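Local coordinates for uncharacterized protein SPOA0173 (Silicibacter pomeroyi, PDB 3EYT) that is of unknown function but has a thioredoxin-like fold and probably acts as a thiol oxidoreductase or antioxidant protein of the AhpC/TSA family, at residues C[26-32]-C[60-66]; C[39-43]-C[117-121]; C[48-52]-C[90-94]; C[70-75]-C[105-110]. All blocks are in the same frame, centred on the assembly; numbering follows the deposited sequence.

Contact 1. Residues C[26-32]-C[60-66]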
loop_
_atom_site.group_PDB
_atom_site.type_symbol
_atom_site.label_atom_id
_atom_site.label_comp_id
_atom_site.label_asym_id
_atom_site.label_seq_id
_atom_site.Cartn_x
_atom_site.Cartn_y
_atom_site.Cartn_z
ATOM N N LEU C 26 -24.486 -10.847 -14.483
ATOM C CA LEU C 26 -25.522 -9.876 -14.129
ATOM C C LEU C 26 -26.438 -9.558 -15.311
ATOM O O LEU C 26 -27.282 -8.672 -15.218
ATOM C CB LEU C 26 -24.886 -8.597 -13.562
ATOM C CG LEU C 26 -24.134 -8.709 -12.230
ATOM C CD1 LEU C 26 -23.426 -7.408 -11.895
ATOM C CD2 LEU C 26 -25.032 -9.136 -11.067
ATOM N N ARG C 27 -26.248 -10.283 -16.415
ATOM C CA ARG C 27 -27.117 -10.201 -17.587
ATOM C C ARG C 27 -28.584 -10.247 -17.182
ATOM O O ARG C 27 -28.996 -11.102 -16.397
ATOM C CB ARG C 27 -26.834 -11.358 -18.546
ATOM C CG ARG C 27 -25.619 -11.144 -19.407
ATOM C CD ARG C 27 -25.932 -10.222 -20.554
ATOM N NE ARG C 27 -24.796 -9.362 -20.820
ATOM C CZ ARG C 27 -23.600 -9.801 -21.182
ATOM N NH1 ARG C 27 -22.624 -8.936 -21.393
ATOM N NH2 ARG C 27 -23.369 -11.101 -21.315
ATOM N N GLY C 28 -29.363 -9.319 -17.725
ATOM C CA GLY C 28 -30.813 -9.235 -17.424
ATOM C C GLY C 28 -31.190 -8.248 -16.323
ATOM O O GLY C 28 -32.360 -7.879 -16.182
ATOM N N LYS C 29 -30.205 -7.848 -15.523
ATOM C CA LYS C 29 -30.361 -6.753 -14.552
ATOM C C LYS C 29 -29.791 -5.501 -15.177
ATOM O O LYS C 29 -28.847 -5.565 -15.974
ATOM C CB LYS C 29 -29.552 -6.994 -13.277
ATOM C CG LYS C 29 -30.036 -8.117 -12.395
ATOM C CD LYS C 29 -28.917 -8.486 -11.434
ATOM C CE LYS C 29 -29.330 -9.613 -10.509
ATOM N NZ LYS C 29 -30.639 -9.317 -9.895
ATOM N N VAL C 30 -30.387 -4.370 -14.827
ATOM C CA VAL C 30 -29.774 -3.084 -15.072
ATOM C C VAL C 30 -28.637 -2.981 -14.035
ATOM O O VAL C 30 -28.778 -3.385 -12.880
ATOM C CB VAL C 30 -30.824 -1.948 -14.967
ATOM C CG1 VAL C 30 -30.172 -0.573 -14.994
ATOM C CG2 VAL C 30 -31.846 -2.085 -16.107
ATOM N N ILE C 31 -27.478 -2.518 -14.473
ATOM C CA ILE C 31 -26.322 -2.443 -13.581
ATOM C C ILE C 31 -25.880 -0.988 -13.442
ATOM O O ILE C 31 -25.728 -0.263 -14.455
ATOM C CB ILE C 31 -25.159 -3.308 -14.116
ATOM C CG1 ILE C 31 -25.654 -4.718 -14.459
ATOM C CG2 ILE C 31 -23.988 -3.345 -13.126
ATOM C CD1 ILE C 31 -24.676 -5.511 -15.294
ATOM N N VAL C 32 -25.716 -0.548 -12.198
ATOM C CA VAL C 32 -25.195 0.784 -11.907
ATOM C C VAL C 32 -23.819 0.595 -11.301
ATOM O O VAL C 32 -23.676 -0.089 -10.287
ATOM C CB VAL C 32 -26.083 1.525 -10.876
ATOM C CG1 VAL C 32 -25.505 2.892 -10.545
ATOM C CG2 VAL C 32 -27.516 1.662 -11.398
ATOM N N GLU C 60 -32.956 -5.346 -5.457
ATOM C CA GLU C 60 -31.760 -6.115 -5.809
ATOM C C GLU C 60 -32.033 -7.084 -6.943
ATOM O O GLU C 60 -31.115 -7.441 -7.681
ATOM C CB GLU C 60 -31.236 -6.916 -4.610
ATOM C CG GLU C 60 -31.339 -6.219 -3.249
ATOM C CD GLU C 60 -30.014 -5.700 -2.681
ATOM O OE1 GLU C 60 -28.958 -5.782 -3.366
ATOM O OE2 GLU C 60 -30.043 -5.200 -1.524
ATOM N N ASP C 61 -33.280 -7.535 -7.089
ATOM C CA ASP C 61 -33.560 -8.495 -8.158
ATOM C C ASP C 61 -33.548 -7.814 -9.522
ATOM O O ASP C 61 -33.287 -8.459 -10.537
ATOM C CB ASP C 61 -34.874 -9.258 -7.923
ATOM C CG ASP C 61 -36.097 -8.385 -8.088
ATOM O OD1 ASP C 61 -35.998 -7.150 -7.950
ATOM O OD2 ASP C 61 -37.183 -8.940 -8.361
ATOM N N LYS C 62 -33.805 -6.511 -9.541
ATOM C CA LYS C 62 -33.911 -5.788 -10.797
ATOM C C LYS C 62 -32.676 -4.964 -11.136
ATOM O O LYS C 62 -32.311 -4.855 -12.312
ATOM C CB LYS C 62 -35.141 -4.892 -10.786
ATOM C CG LYS C 62 -36.459 -5.659 -10.837
ATOM C CD LYS C 62 -37.656 -4.696 -10.787
ATOM C CE LYS C 62 -39.010 -5.420 -10.588
ATOM N NZ LYS C 62 -39.058 -6.654 -11.419
ATOM N N VAL C 63 -32.048 -4.380 -10.108
ATOM C CA VAL C 63 -30.921 -3.462 -10.286
ATOM C C VAL C 63 -29.748 -3.941 -9.430
ATOM O O VAL C 63 -29.886 -4.160 -8.208
ATOM C CB VAL C 63 -31.306 -2.010 -9.898
ATOM C CG1 VAL C 63 -30.080 -1.046 -9.994
ATOM C CG2 VAL C 63 -32.458 -1.523 -10.773
ATOM N N ALA C 64 -28.612 -4.154 -10.079
ATOM C CA ALA C 64 -27.366 -4.406 -9.342
ATOM C C ALA C 64 -26.603 -3.092 -9.192
ATOM O O ALA C 64 -26.485 -2.315 -10.155
ATOM C CB ALA C 64 -26.492 -5.460 -10.074
ATOM N N VAL C 65 -26.076 -2.844 -7.999
ATOM C CA VAL C 65 -25.243 -1.684 -7.748
ATOM C C VAL C 65 -23.871 -2.193 -7.306
ATOM O O VAL C 65 -23.765 -2.974 -6.360
ATOM C CB VAL C 65 -25.833 -0.753 -6.641
ATOM C CG1 VAL C 65 -24.871 0.435 -6.332
ATOM C CG2 VAL C 65 -27.190 -0.218 -7.039
ATOM N N LEU C 66 -22.842 -1.750 -8.012
ATOM C CA LEU C 66 -21.453 -2.198 -7.806
ATOM C C LEU C 66 -20.597 -0.974 -7.587
ATOM O O LEU C 66 -20.816 0.035 -8.247
ATOM C CB LEU C 66 -20.897 -2.868 -9.067
ATOM C CG LEU C 66 -21.699 -4.024 -9.653
ATOM C CD1 LEU C 66 -20.944 -4.654 -10.785
ATOM C CD2 LEU C 66 -22.057 -5.049 -8.533
HETATM O O HOH W 1 -33.896 -5.643 -14.389
#
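Look first at K29, before strand 30-36: its side chain leaves CA with chi1 m, runs extended through chi2 and chi3, then bends at chi4 (m), so that NZ donates hydrogen bonds to two backbone carbonyls of the loop before strand 63-69, E60 O and D61 O, each at 2.9 Å. On the way its CD passes A64 CB at 4.1 Å. A type II turn from L26 to K29, with G28 at positive phi, delivers the lysine, and a water bridges G28 O and K62 O. The strands run parallel, axes 22° apart, with hydrogen bonds V30 N to K62 O (3.2 Å), A64 N to V30 O (2.9 Å), V32 N to A64 O (2.8 Å) and L66 N to V32 O (2.9 Å). V30, V32, V63 and V65, all with chi1 t, share one face, where V32 CG2 lies 4.0 Å from V63 CG1; I31 and A64 occupy the other, beside L26. Helix 41-57 joins the strands: a beta-alpha-beta crossover within the thioredoxin-like sheet.

Contact 2. Residues C[39-43]-C[117-121]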
loop_
_atom_site.group_PDB
_atom_site.type_symbol
_atom_site.label_atom_id
_atom_site.label_comp_id
_atom_site.label_asym_id
_atom_site.label_seq_id
_atom_site.Cartn_x
_atom_site.Cartn_y
_atom_site.Cartn_z
ATOM N N LEU C 39 -10.092 8.426 -1.383
ATOM C CA LEU C 39 -9.626 9.731 -0.900
ATOM C C LEU C 39 -10.065 10.942 -1.760
ATOM O O LEU C 39 -9.595 12.068 -1.575
ATOM C CB LEU C 39 -8.087 9.710 -0.719
ATOM C CG LEU C 39 -7.491 8.623 0.186
ATOM C CD1 LEU C 39 -5.984 8.856 0.305
ATOM C CD2 LEU C 39 -8.147 8.639 1.596
ATOM N N CYS C 40 -10.989 10.723 -2.679
ATOM C CA CYS C 40 -11.451 11.802 -3.530
ATOM C C CYS C 40 -12.660 12.468 -2.873
ATOM O O CYS C 40 -13.665 11.815 -2.623
ATOM C CB CYS C 40 -11.759 11.232 -4.905
ATOM S SG CYS C 40 -12.911 12.164 -5.924
ATOM N N PRO C 41 -12.547 13.768 -2.547
ATOM C CA PRO C 41 -13.612 14.382 -1.737
ATOM C C PRO C 41 -14.987 14.315 -2.401
ATOM O O PRO C 41 -15.981 14.095 -1.705
ATOM C CB PRO C 41 -13.137 15.835 -1.529
ATOM C CG PRO C 41 -11.648 15.763 -1.702
ATOM C CD PRO C 41 -11.391 14.661 -2.724
ATOM N N GLY C 42 -15.056 14.444 -3.732
ATOM C CA GLY C 42 -16.355 14.381 -4.431
ATOM C C GLY C 42 -16.975 12.990 -4.380
ATOM O O GLY C 42 -18.196 12.865 -4.327
ATOM N N CYS C 43 -16.153 11.940 -4.412
ATOM C CA CYS C 43 -16.642 10.566 -4.226
ATOM C C CYS C 43 -17.266 10.353 -2.851
ATOM O O CYS C 43 -18.294 9.697 -2.711
ATOM C CB CYS C 43 -15.490 9.552 -4.404
ATOM S SG CYS C 43 -14.869 9.520 -6.106
ATOM N N GLY C 117 -12.360 10.530 -14.794
ATOM C CA GLY C 117 -11.943 10.799 -13.409
ATOM C C GLY C 117 -12.977 10.144 -12.533
ATOM O O GLY C 117 -13.761 9.291 -13.013
ATOM N N THR C 118 -12.989 10.530 -11.252
ATOM C CA THR C 118 -13.967 10.005 -10.290
ATOM C C THR C 118 -14.609 11.218 -9.592
ATOM O O THR C 118 -13.958 12.253 -9.453
ATOM C CB THR C 118 -13.260 9.105 -9.200
ATOM O OG1 THR C 118 -12.283 9.877 -8.495
ATOM C CG2 THR C 118 -12.550 7.933 -9.837
ATOM N N PRO C 119 -15.872 11.093 -9.140
ATOM C CA PRO C 119 -16.680 9.892 -9.355
ATOM C C PRO C 119 -17.253 9.815 -10.773
ATOM O O PRO C 119 -17.513 10.842 -11.411
ATOM C CB PRO C 119 -17.813 10.023 -8.309
ATOM C CG PRO C 119 -18.069 11.533 -8.247
ATOM C CD PRO C 119 -16.613 12.157 -8.417
ATOM N N SER C 120 -17.393 8.598 -11.274
ATOM C CA SER C 120 -18.126 8.362 -12.504
ATOM C C SER C 120 -19.203 7.351 -12.236
ATOM O O SER C 120 -19.006 6.404 -11.471
ATOM C CB SER C 120 -17.197 7.872 -13.618
ATOM O OG SER C 120 -16.296 8.919 -13.932
ATOM N N LEU C 121 -20.341 7.542 -12.885
ATOM C CA LEU C 121 -21.432 6.619 -12.730
ATOM C C LEU C 121 -21.744 6.037 -14.104
ATOM O O LEU C 121 -21.938 6.798 -15.076
ATOM C CB LEU C 121 -22.639 7.310 -12.069
ATOM C CG LEU C 121 -23.708 6.307 -11.552
ATOM C CD1 LEU C 121 -24.441 6.780 -10.364
ATOM C CD2 LEU C 121 -24.683 5.965 -12.652
#
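P119, T118 and C43 carry most of this contact. The peptide bond from T118 to P119 is cis, and it brings the proline ring round to face the start of helix 41-57, with the CA atoms of P119 and C43 only 5.2 Å apart. The thiol of C43, its chi1 m, sits against the T118-P119 cis peptide: SG is 3.5 Å from T118 CB, 3.6 Å from P119 N and 3.7 Å from P119 CB. P119 CD also reaches the backbone, lying 4.1 Å from G42 C.

C40 is the N-cap of the helix, and its SG accepts a hydrogen bond from C43 N at 3.6 Å. That same sulfur lies 3.5 Å from T118 OG1 and 4.5 Å from P119 CD. The cysteines keep separate thiols in this model. A CxxC at a helix start facing a cis-proline is the hallmark of the thioredoxin active site, so this is probably the redox centre, although no activity is established for the protein.

Beyond the proline, S120 OG donates to G117 O at 2.7 Å, tying G117 to the first residue of strand 120-124. That strand pairs with strand 30-36, where E34 touches P119 and F36 touches C43, while L39 and P41 pack on M38 and Y90 of a second subunit.

Contact 3. Residues C[48-52]-C[90-94]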
loop_
_atom_site.group_PDB
_atom_site.type_symbol
_atom_site.label_atom_id
_atom_site.label_comp_id
_atom_site.label_asym_id
_atom_site.label_seq_id
_atom_site.Cartn_x
_atom_site.Cartn_y
_atom_site.Cartn_z
ATOM N N ILE C 48 -20.521 8.188 -3.682
ATOM C CA ILE C 48 -20.876 7.065 -2.834
ATOM C C ILE C 48 -22.296 7.263 -2.219
ATOM O O ILE C 48 -23.115 6.360 -2.295
ATOM C CB ILE C 48 -19.759 6.804 -1.786
ATOM C CG1 ILE C 48 -18.580 6.075 -2.467
ATOM C CG2 ILE C 48 -20.266 5.942 -0.662
ATOM C CD1 ILE C 48 -17.302 6.207 -1.687
ATOM N N PRO C 49 -22.608 8.452 -1.658
ATOM C CA PRO C 49 -23.996 8.582 -1.176
ATOM C C PRO C 49 -25.021 8.395 -2.284
ATOM O O PRO C 49 -26.080 7.846 -2.033
ATOM C CB PRO C 49 -24.052 10.009 -0.611
ATOM C CG PRO C 49 -22.628 10.261 -0.173
ATOM C CD PRO C 49 -21.791 9.617 -1.278
ATOM N N LEU C 50 -24.699 8.808 -3.510
ATOM C CA LEU C 50 -25.623 8.548 -4.632
ATOM C C LEU C 50 -25.809 7.045 -4.892
ATOM O O LEU C 50 -26.926 6.579 -5.071
ATOM C CB LEU C 50 -25.163 9.261 -5.905
ATOM C CG LEU C 50 -25.968 8.977 -7.176
ATOM C CD1 LEU C 50 -27.438 9.427 -7.030
ATOM C CD2 LEU C 50 -25.311 9.642 -8.409
ATOM N N ALA C 51 -24.703 6.287 -4.907
ATOM C CA ALA C 51 -24.783 4.850 -5.136
ATOM C C ALA C 51 -25.648 4.172 -4.056
ATOM O O ALA C 51 -26.435 3.272 -4.368
ATOM C CB ALA C 51 -23.394 4.227 -5.197
ATOM N N GLN C 52 -25.519 4.615 -2.812
ATOM C CA GLN C 52 -26.320 4.067 -1.725
ATOM C C GLN C 52 -27.814 4.389 -1.837
ATOM O O GLN C 52 -28.647 3.584 -1.424
ATOM C CB GLN C 52 -25.763 4.528 -0.385
ATOM C CG GLN C 52 -24.365 3.992 -0.124
ATOM C CD GLN C 52 -23.841 4.377 1.224
ATOM O OE1 GLN C 52 -23.693 5.552 1.524
ATOM N NE2 GLN C 52 -23.530 3.397 2.033
ATOM N N TYR C 90 -17.712 3.778 6.516
ATOM C CA TYR C 90 -18.777 4.431 5.792
ATOM C C TYR C 90 -19.962 3.503 5.538
ATOM O O TYR C 90 -20.867 3.851 4.762
ATOM C CB TYR C 90 -18.234 4.972 4.476
ATOM C CG TYR C 90 -17.456 6.244 4.689
ATOM C CD1 TYR C 90 -16.094 6.213 5.036
ATOM C CD2 TYR C 90 -18.087 7.481 4.572
ATOM C CE1 TYR C 90 -15.403 7.387 5.265
ATOM C CE2 TYR C 90 -17.397 8.664 4.813
ATOM C CZ TYR C 90 -16.062 8.605 5.123
ATOM O OH TYR C 90 -15.381 9.779 5.326
ATOM N N ARG C 91 -19.932 2.309 6.134
ATOM C CA ARG C 91 -21.009 1.325 5.962
ATOM C C ARG C 91 -21.467 1.106 4.514
ATOM O O ARG C 91 -22.659 1.114 4.209
ATOM C CB ARG C 91 -22.218 1.713 6.803
ATOM C CG ARG C 91 -21.876 1.944 8.238
ATOM C CD ARG C 91 -23.152 2.350 8.960
ATOM N NE ARG C 91 -22.837 2.898 10.267
ATOM C CZ ARG C 91 -23.283 4.067 10.723
ATOM N NH1 ARG C 91 -24.098 4.820 9.982
ATOM N NH2 ARG C 91 -22.926 4.474 11.934
ATOM N N ILE C 92 -20.508 0.885 3.632
ATOM C CA ILE C 92 -20.791 0.563 2.256
ATOM C C ILE C 92 -20.870 -0.954 2.175
ATOM O O ILE C 92 -19.870 -1.645 2.407
ATOM C CB ILE C 92 -19.675 1.095 1.374
ATOM C CG1 ILE C 92 -19.646 2.626 1.503
ATOM C CG2 ILE C 92 -19.845 0.584 -0.081
ATOM C CD1 ILE C 92 -18.289 3.260 1.152
ATOM N N LYS C 93 -22.063 -1.467 1.886
ATOM C CA LYS C 93 -22.322 -2.884 2.000
ATOM C C LYS C 93 -22.461 -3.567 0.637
ATOM O O LYS C 93 -22.466 -4.802 0.562
ATOM C CB LYS C 93 -23.614 -3.150 2.809
ATOM C CG LYS C 93 -23.756 -2.508 4.199
ATOM C CD LYS C 93 -22.616 -2.841 5.130
ATOM C CE LYS C 93 -22.880 -2.260 6.536
ATOM N NZ LYS C 93 -24.154 -2.772 7.169
ATOM N N PHE C 94 -22.606 -2.792 -0.433
ATOM C CA PHE C 94 -22.702 -3.404 -1.781
ATOM C C PHE C 94 -21.317 -3.838 -2.326
ATOM O O PHE C 94 -20.287 -3.404 -1.803
ATOM C CB PHE C 94 -23.463 -2.507 -2.757
ATOM C CG PHE C 94 -22.878 -1.141 -2.911
ATOM C CD1 PHE C 94 -21.690 -0.951 -3.618
ATOM C CD2 PHE C 94 -23.526 -0.034 -2.352
ATOM C CE1 PHE C 94 -21.139 0.345 -3.742
ATOM C CE2 PHE C 94 -23.012 1.241 -2.480
ATOM C CZ PHE C 94 -21.808 1.440 -3.182
#
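A Schellman motif closes helix 80-89, and the chain leaving it folds over the side of helix 41-57. R91, at positive phi, is the C' residue of the motif, which turns the backbone so that I92 and F94 can meet the helix. The contact has three main apolar or partly apolar meetings. I48 CG2 packs on I92 CD1 at 3.8 Å; I92 has chi1 m and chi2 t, which carries its CD1 over to the isoleucine. A51 CB lies 3.8 Å from F94 CZ, obliquely to the ring, whose chi1 of p brings it up to the helix. Q52 adds the largest helix-side share of the buried area, although the side chain was modelled in two conformers: its CG meets the edge of the same ring, 3.9 Å from F94 CE2, and its chain extends with chi1 m and chi2 t until NE2 stands 3.3 Å from R91 O and 4.0 Å from I92 CG1.

The backbones stay well apart, 7.7 Å between the CA atoms of Q52 and I92, so side chains fill the gap. F86 of helix 80-89 touches both I48 and I92, and N16 holds F94 O by a hydrogen bond. This is helix-to-loop packing on one face of the thioredoxin-like sheet, where two helices and the link into strand 96-99 meet.

Contact 4. Residues C[70-75]-C[105-110]; sequences TVFEHH and AMPRTM. With EDO (1,2-ethanediol), chain I.
A Met-aromatic contact stands out here: M110, present as selenomethionine, sets SE 3.6 Å from F72 CD2 and 4.6 Å from the ring centroid, 54° off the normal. M110 is t throughout; F72 takes chi1 p, chi2 86°. Segment 70-75 is irregular, F72 at phi/psi -120/6, E73 extended at -158/160 and H74 left-handed at 50/42; 105-110 turns helical at R108 after the N-cap P107 (-77/172). The CA atoms of F72 and M106 lie 4.5 Å apart, those of T70 and P107 6.2 Å. H75 NE2 donates a hydrogen bond to A105 O at 2.9 Å, near the imidazole plane (chi1 m, chi2 74°), and F72 CA makes a CA-H...O contact to the same oxygen, 3.6 Å. The P107 ring wedges in: CG is 3.8 Å from T70 CA, CD 3.5 Å from V71 O and 3.9 Å from F72 CB. T70 CB, pointing toward 105-110, is 4.0 Å from M110 SE. A 1,2-ethanediol, probably from crystallisation, donates from O1 to M106 O, 2.6 Å. The contact joins the loop between strand 63-69 and helix 80-89 to the start of helix 108-112, whose T109 and M110 amides bond D99 at the end of strand 96-99.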
loop_
_atom_site.group_PDB
_atom_site.type_symbol
_atom_site.label_atom_id
_atom_site.label_comp_id
_atom_site.label_asym_id
_atom_site.label_seq_id
_atom_site.Cartn_x
_atom_site.Cartn_y
_atom_site.Cartn_z
ATOM N N THR C 70 -11.156 2.726 -8.462
ATOM C CA THR C 70 -10.289 2.979 -9.639
ATOM C C THR C 70 -9.210 3.954 -9.168
ATOM O O THR C 70 -9.350 5.182 -9.294
ATOM C CB THR C 70 -11.116 3.577 -10.775
ATOM O OG1 THR C 70 -11.827 4.746 -10.291
ATOM C CG2 THR C 70 -12.145 2.577 -11.317
ATOM N N VAL C 71 -8.137 3.433 -8.578
ATOM C CA VAL C 71 -7.148 4.317 -8.008
ATOM C C VAL C 71 -6.172 4.682 -9.144
ATOM O O VAL C 71 -5.478 3.800 -9.666
ATOM C CB VAL C 71 -6.382 3.604 -6.848
ATOM C CG1 VAL C 71 -5.286 4.528 -6.278
ATOM C CG2 VAL C 71 -7.355 3.177 -5.748
ATOM N N PHE C 72 -6.094 5.958 -9.500
ATOM C CA PHE C 72 -5.235 6.364 -10.604
ATOM C C PHE C 72 -4.176 7.345 -10.126
ATOM O O PHE C 72 -3.415 7.877 -10.919
ATOM C CB PHE C 72 -6.065 6.914 -11.777
ATOM C CG PHE C 72 -6.833 8.168 -11.447
ATOM C CD1 PHE C 72 -6.219 9.427 -11.559
ATOM C CD2 PHE C 72 -8.150 8.095 -11.026
ATOM C CE1 PHE C 72 -6.942 10.602 -11.287
ATOM C CE2 PHE C 72 -8.883 9.253 -10.726
ATOM C CZ PHE C 72 -8.281 10.506 -10.849
ATOM N N GLU C 73 -4.119 7.559 -8.807
ATOM C CA GLU C 73 -3.104 8.439 -8.207
ATOM C C GLU C 73 -2.931 8.089 -6.734
ATOM O O GLU C 73 -3.835 7.477 -6.165
ATOM C CB GLU C 73 -3.548 9.880 -8.331
ATOM C CG GLU C 73 -4.921 10.118 -7.717
ATOM C CD GLU C 73 -5.418 11.517 -7.964
ATOM O OE1 GLU C 73 -4.691 12.305 -8.632
ATOM O OE2 GLU C 73 -6.533 11.833 -7.494
ATOM N N HIS C 74 -1.795 8.468 -6.126
ATOM C CA HIS C 74 -1.557 8.172 -4.713
ATOM C C HIS C 74 -1.818 6.688 -4.434
ATOM O O HIS C 74 -2.427 6.351 -3.411
ATOM C CB HIS C 74 -2.515 8.976 -3.820
ATOM C CG HIS C 74 -2.527 10.459 -4.080
ATOM N ND1 HIS C 74 -1.417 11.262 -3.901
ATOM C CD2 HIS C 74 -3.534 11.291 -4.442
ATOM C CE1 HIS C 74 -1.734 12.517 -4.167
ATOM N NE2 HIS C 74 -3.013 12.564 -4.492
ATOM N N HIS C 75 -1.367 5.803 -5.329
ATOM C CA HIS C 75 -1.718 4.378 -5.239
ATOM C C HIS C 75 -1.410 3.766 -3.851
ATOM O O HIS C 75 -2.175 2.939 -3.321
ATOM C CB HIS C 75 -1.011 3.593 -6.360
ATOM C CG HIS C 75 -1.323 4.107 -7.741
ATOM N ND1 HIS C 75 -0.790 5.286 -8.239
ATOM C CD2 HIS C 75 -2.091 3.594 -8.731
ATOM C CE1 HIS C 75 -1.240 5.490 -9.468
ATOM N NE2 HIS C 75 -2.040 4.486 -9.789
ATOM N N ALA C 105 -0.467 4.703 -14.719
ATOM C CA ALA C 105 -1.183 5.148 -13.536
ATOM C C ALA C 105 -2.645 4.666 -13.484
ATOM O O ALA C 105 -3.091 4.178 -12.441
ATOM C CB ALA C 105 -1.134 6.675 -13.463
HETATM N N MSE C 106 -3.369 4.813 -14.597
HETATM C CA MSE C 106 -4.770 4.476 -14.671
HETATM C C MSE C 106 -4.972 2.957 -14.641
HETATM O O MSE C 106 -4.269 2.232 -15.368
HETATM C CB MSE C 106 -5.345 5.028 -15.981
HETATM C CG MSE C 106 -6.855 4.958 -16.051
HETATM SE SE MSE C 106 -7.555 6.155 -17.460
HETATM C CE MSE C 106 -6.613 7.782 -16.988
ATOM N N PRO C 107 -5.934 2.476 -13.826
ATOM C CA PRO C 107 -6.164 1.035 -13.789
ATOM C C PRO C 107 -6.953 0.536 -15.018
ATOM O O PRO C 107 -7.455 1.357 -15.796
ATOM C CB PRO C 107 -6.911 0.826 -12.482
ATOM C CG PRO C 107 -7.662 2.148 -12.250
ATOM C CD PRO C 107 -6.791 3.219 -12.865
ATOM N N ARG C 108 -7.080 -0.788 -15.174
ATOM C CA ARG C 108 -7.457 -1.364 -16.483
ATOM C C ARG C 108 -8.915 -1.109 -16.876
ATOM O O ARG C 108 -9.200 -0.770 -18.044
ATOM C CB ARG C 108 -7.149 -2.874 -16.550
ATOM C CG ARG C 108 -5.666 -3.170 -16.360
ATOM C CD ARG C 108 -5.276 -4.555 -16.792
ATOM N NE ARG C 108 -5.654 -4.826 -18.173
ATOM C CZ ARG C 108 -4.845 -4.682 -19.222
ATOM N NH1 ARG C 108 -3.588 -4.271 -19.067
ATOM N NH2 ARG C 108 -5.298 -4.957 -20.433
ATOM N N THR C 109 -9.835 -1.307 -15.936
ATOM C CA THR C 109 -11.269 -1.123 -16.260
ATOM C C THR C 109 -11.575 0.358 -16.497
ATOM O O THR C 109 -12.301 0.743 -17.448
ATOM C CB THR C 109 -12.165 -1.682 -15.140
ATOM O OG1 THR C 109 -11.710 -2.995 -14.811
ATOM C CG2 THR C 109 -13.638 -1.718 -15.544
HETATM N N MSE C 110 -10.999 1.197 -15.648
HETATM C CA MSE C 110 -11.124 2.632 -15.851
HETATM C C MSE C 110 -10.686 3.078 -17.258
HETATM O O MSE C 110 -11.407 3.847 -17.901
HETATM C CB MSE C 110 -10.271 3.393 -14.820
HETATM C CG MSE C 110 -10.600 4.891 -14.822
HETATM SE SE MSE C 110 -9.493 5.913 -13.579
HETATM C CE MSE C 110 -10.243 7.665 -14.001
HETATM C C1 EDO I . -3.428 2.298 -18.654
HETATM O O1 EDO I . -2.721 2.607 -17.436
HETATM C C2 EDO I . -4.202 0.977 -18.516
HETATM O O2 EDO I . -3.342 -0.115 -18.880
#

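How the contacts relate
Contact 1 closes before contact 4 opens and crosses contacts 2 and 3 along the chain; contacts 3 and 4 cross each other and fall between the segments of contact 2. Contact 2, centred about 21 Å from contact 1, meets it where V32 packs on L121, on neighbouring strands 30-36 and 120-124. Contact 3 is centred about 16 Å from contact 1, F94 packing on V65 and L66 and A51 on V65, and about 13 Å from contact 2, sharing helix 41-57. Contact 4 is centred about 12 Å from contact 2, T70 and F72 meeting T118. Contacts 2 and 4 lie close to the CxxC, a probable redox site, and touch the second subunit; contact 1 lies across the chain's centre.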